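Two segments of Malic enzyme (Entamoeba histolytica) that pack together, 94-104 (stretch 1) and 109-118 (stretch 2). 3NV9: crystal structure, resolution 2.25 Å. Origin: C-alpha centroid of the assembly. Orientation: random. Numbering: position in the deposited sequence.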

# COMPACT_ATOMS: atom_id res chain seq x y z
N GLY A 94 -0.86 7.43 -2.29
CA GLY A 94 -0.16 6.55 -3.25
C GLY A 94 0.98 7.27 -3.94
O GLY A 94 0.79 8.34 -4.46
N VAL A 95 2.18 6.71 -3.87
CA VAL A 95 3.34 7.34 -4.48
C VAL A 95 3.44 6.63 -5.82
O VAL A 95 3.95 5.51 -5.88
N VAL A 96 2.89 7.26 -6.85
CA VAL A 96 2.68 6.66 -8.16
C VAL A 96 3.81 7.12 -9.08
O VAL A 96 4.08 8.30 -9.21
N SER A 97 4.51 6.14 -9.64
CA SER A 97 5.59 6.43 -10.60
C SER A 97 5.62 5.35 -11.67
O SER A 97 5.24 4.22 -11.40
N ASP A 98 6.05 5.71 -12.88
CA ASP A 98 6.29 4.73 -13.91
C ASP A 98 7.77 4.44 -14.07
O ASP A 98 8.18 3.70 -14.98
N SER A 99 8.53 5.02 -13.14
CA SER A 99 9.98 4.89 -12.97
C SER A 99 10.78 5.31 -14.19
O SER A 99 11.81 4.75 -14.50
N THR A 100 10.30 6.36 -14.81
CA THR A 100 10.77 6.83 -16.08
C THR A 100 11.75 8.03 -15.88
O THR A 100 12.62 8.24 -16.68
N ARG A 101 11.62 8.79 -14.77
CA ARG A 101 12.61 9.84 -14.44
C ARG A 101 13.07 9.70 -12.97
O ARG A 101 12.80 10.53 -12.10
N VAL A 102 13.74 8.62 -12.64
CA VAL A 102 14.04 8.47 -11.23
C VAL A 102 15.41 8.97 -10.87
O VAL A 102 16.44 8.33 -11.19
N LEU A 103 15.39 10.13 -10.20
CA LEU A 103 16.54 11.01 -10.06
C LEU A 103 17.29 11.14 -11.38
O LEU A 103 16.67 11.10 -12.42
N GLY A 104 18.61 11.27 -11.36
CA GLY A 104 19.36 11.53 -12.57
C GLY A 104 19.63 10.22 -13.29
O GLY A 104 20.27 10.18 -14.36
N THR A 109 13.46 1.01 -15.56
CA THR A 109 12.42 -0.04 -15.67
C THR A 109 11.36 -0.00 -14.55
O THR A 109 11.63 0.48 -13.49
N PRO A 110 10.15 -0.57 -14.77
CA PRO A 110 9.07 -0.26 -13.80
C PRO A 110 9.39 -0.51 -12.32
O PRO A 110 9.13 0.38 -11.52
N PRO A 111 9.95 -1.70 -11.95
CA PRO A 111 10.28 -1.93 -10.51
C PRO A 111 11.43 -1.11 -10.01
O PRO A 111 11.64 -1.07 -8.80
N GLY A 112 12.20 -0.50 -10.92
CA GLY A 112 13.41 0.26 -10.55
C GLY A 112 13.19 1.49 -9.68
O GLY A 112 14.12 1.95 -8.94
N GLY A 113 11.99 2.05 -9.74
CA GLY A 113 11.62 3.21 -8.92
C GLY A 113 11.29 2.87 -7.44
O GLY A 113 11.15 3.78 -6.64
N LEU A 114 11.22 1.59 -7.08
CA LEU A 114 10.80 1.17 -5.73
C LEU A 114 11.66 1.73 -4.57
O LEU A 114 11.12 2.03 -3.53
N GLY A 115 12.99 1.82 -4.75
CA GLY A 115 13.90 2.34 -3.74
C GLY A 115 13.50 3.75 -3.41
O GLY A 115 13.31 4.10 -2.24
N VAL A 116 13.33 4.57 -4.44
CA VAL A 116 13.01 6.00 -4.24
C VAL A 116 11.58 6.18 -3.73
O VAL A 116 11.33 7.00 -2.83
N MET A 117 10.62 5.42 -4.26
CA MET A 117 9.20 5.61 -3.84
C MET A 117 8.96 5.07 -2.45
O MET A 117 8.13 5.59 -1.72
N GLU A 118 9.70 4.03 -2.07
CA GLU A 118 9.67 3.57 -0.66
C GLU A 118 10.30 4.59 0.33
O GLU A 118 9.84 4.76 1.43

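Met 117 lies at the apolar centre of the contact, and no residue has more of its surface covered by the opposite stretch. Its CA-to-CB bond points toward stretch 1. Chi1 and chi2 are both m, and chi3 lies between wells at 140°. The side chain reaches two residues of the strand. Met 117 SD is 3.7 Å from Val 95 CG1, and Met 117 CE is 3.7 Å from Ser 97 OG. Val 95 is t. Val 95 and Ser 97 both point toward stretch 2. Val 96, between them, points away and makes no contact with stretch 2, as expected for the alternation of a strand.

A second apolar group forms around Val 116, which is t and points toward stretch 1. Val 116 CG2 is 3.9 Å from Val 102 CG2 and 4.2 Å from Leu 103 CD1. Val 102 points inward with chi1 near 0°, outside the usual wells. Leu 103 (m, t) leaves its backbone sideways, but its end comes nearer. Leu 114 and Glu 118 point away from the contact.

Gly 113 allows a close approach. Gly 113 CA is 4.7 Å from Ser 99 CA and 4.1 Å from Val 102 CG1. A CB here would point toward stretch 1 and clash with Ser 99 OG.

Ser 99 forms the polar edge. It points toward stretch 2 with chi1 m, and Ser 99 CB packs 3.4 Å from Thr 109 O. Ser 99 OG donates a hydrogen bond to Pro 110 O at 2.8 Å. Ser 99 OG also accepts a weak hydrogen bond from Gly 113 N at 3.1 Å, with an N-H...acceptor angle of 121°. One hydroxyl thus ties the loop of stretch 1 to the backbone of Pro 110 and Gly 113. Ser 97, in the t rotamer, supports this loop: Ser 99 N donates to Ser 97 OG at 3.0 Å.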

# COMPACT_ATOMS: atom_id res chain seq x y z
CB VAL A 95 4.65 7.11 -3.62
CG1 VAL A 95 5.88 7.88 -4.12
CG2 VAL A 95 4.42 7.56 -2.14
CB VAL A 96 1.25 7.01 -8.75
CG1 VAL A 96 1.05 6.44 -10.19
CG2 VAL A 96 0.19 6.45 -7.84
CB SER A 97 6.92 6.44 -9.92
OG SER A 97 7.93 6.85 -10.85
CB ASP A 98 5.55 5.09 -15.24
CG ASP A 98 6.13 6.32 -15.97
OD1 ASP A 98 5.61 6.56 -17.09
OD2 ASP A 98 7.09 7.00 -15.52
CB SER A 99 10.38 3.49 -12.51
OG SER A 99 9.58 3.11 -11.46
CB THR A 100 9.48 7.11 -16.89
OG1 THR A 100 9.45 6.39 -18.11
CG2 THR A 100 9.11 8.50 -17.00
CB ARG A 101 12.01 11.23 -14.75
CG ARG A 101 13.03 12.34 -15.07
CD ARG A 101 14.00 11.89 -16.18
NE ARG A 101 13.50 12.16 -17.55
CZ ARG A 101 13.71 11.42 -18.65
NH1 ARG A 101 14.40 10.27 -18.61
NH2 ARG A 101 13.22 11.83 -19.82
CB VAL A 102 13.49 7.14 -10.55
CG1 VAL A 102 12.71 6.24 -11.52
CG2 VAL A 102 14.49 6.45 -9.71
CB LEU A 103 17.46 10.53 -8.97
CG LEU A 103 16.80 10.06 -7.68
CD1 LEU A 103 17.88 9.41 -6.80
CD2 LEU A 103 16.13 11.25 -6.95
CB THR A 109 13.00 -1.48 -15.68
OG1 THR A 109 13.24 -1.89 -14.33
CG2 THR A 109 14.32 -1.61 -16.53
CB PRO A 110 7.90 -1.13 -14.26
CG PRO A 110 8.18 -1.21 -15.80
CD PRO A 110 9.64 -1.36 -15.92
CB PRO A 111 10.70 -3.41 -10.47
CG PRO A 111 11.28 -3.65 -11.87
CD PRO A 111 10.31 -2.89 -12.77
CB LEU A 114 10.78 -0.36 -5.63
CG LEU A 114 9.53 -0.99 -6.22
CD1 LEU A 114 9.82 -2.44 -6.59
CD2 LEU A 114 8.29 -0.89 -5.29
CB VAL A 116 13.24 6.78 -5.54
CG1 VAL A 116 12.62 8.21 -5.49
CG2 VAL A 116 14.75 6.85 -5.86
CB MET A 117 8.19 5.00 -4.84
CG MET A 117 8.43 5.35 -6.31
SD MET A 117 8.55 7.13 -6.55
CE MET A 117 9.88 7.22 -7.74
CB GLU A 118 10.29 2.16 -0.53
CG GLU A 118 9.78 1.49 0.67
CD GLU A 118 10.32 0.11 0.90
OE1 GLU A 118 10.13 -0.43 2.03
OE2 GLU A 118 10.94 -0.43 -0.03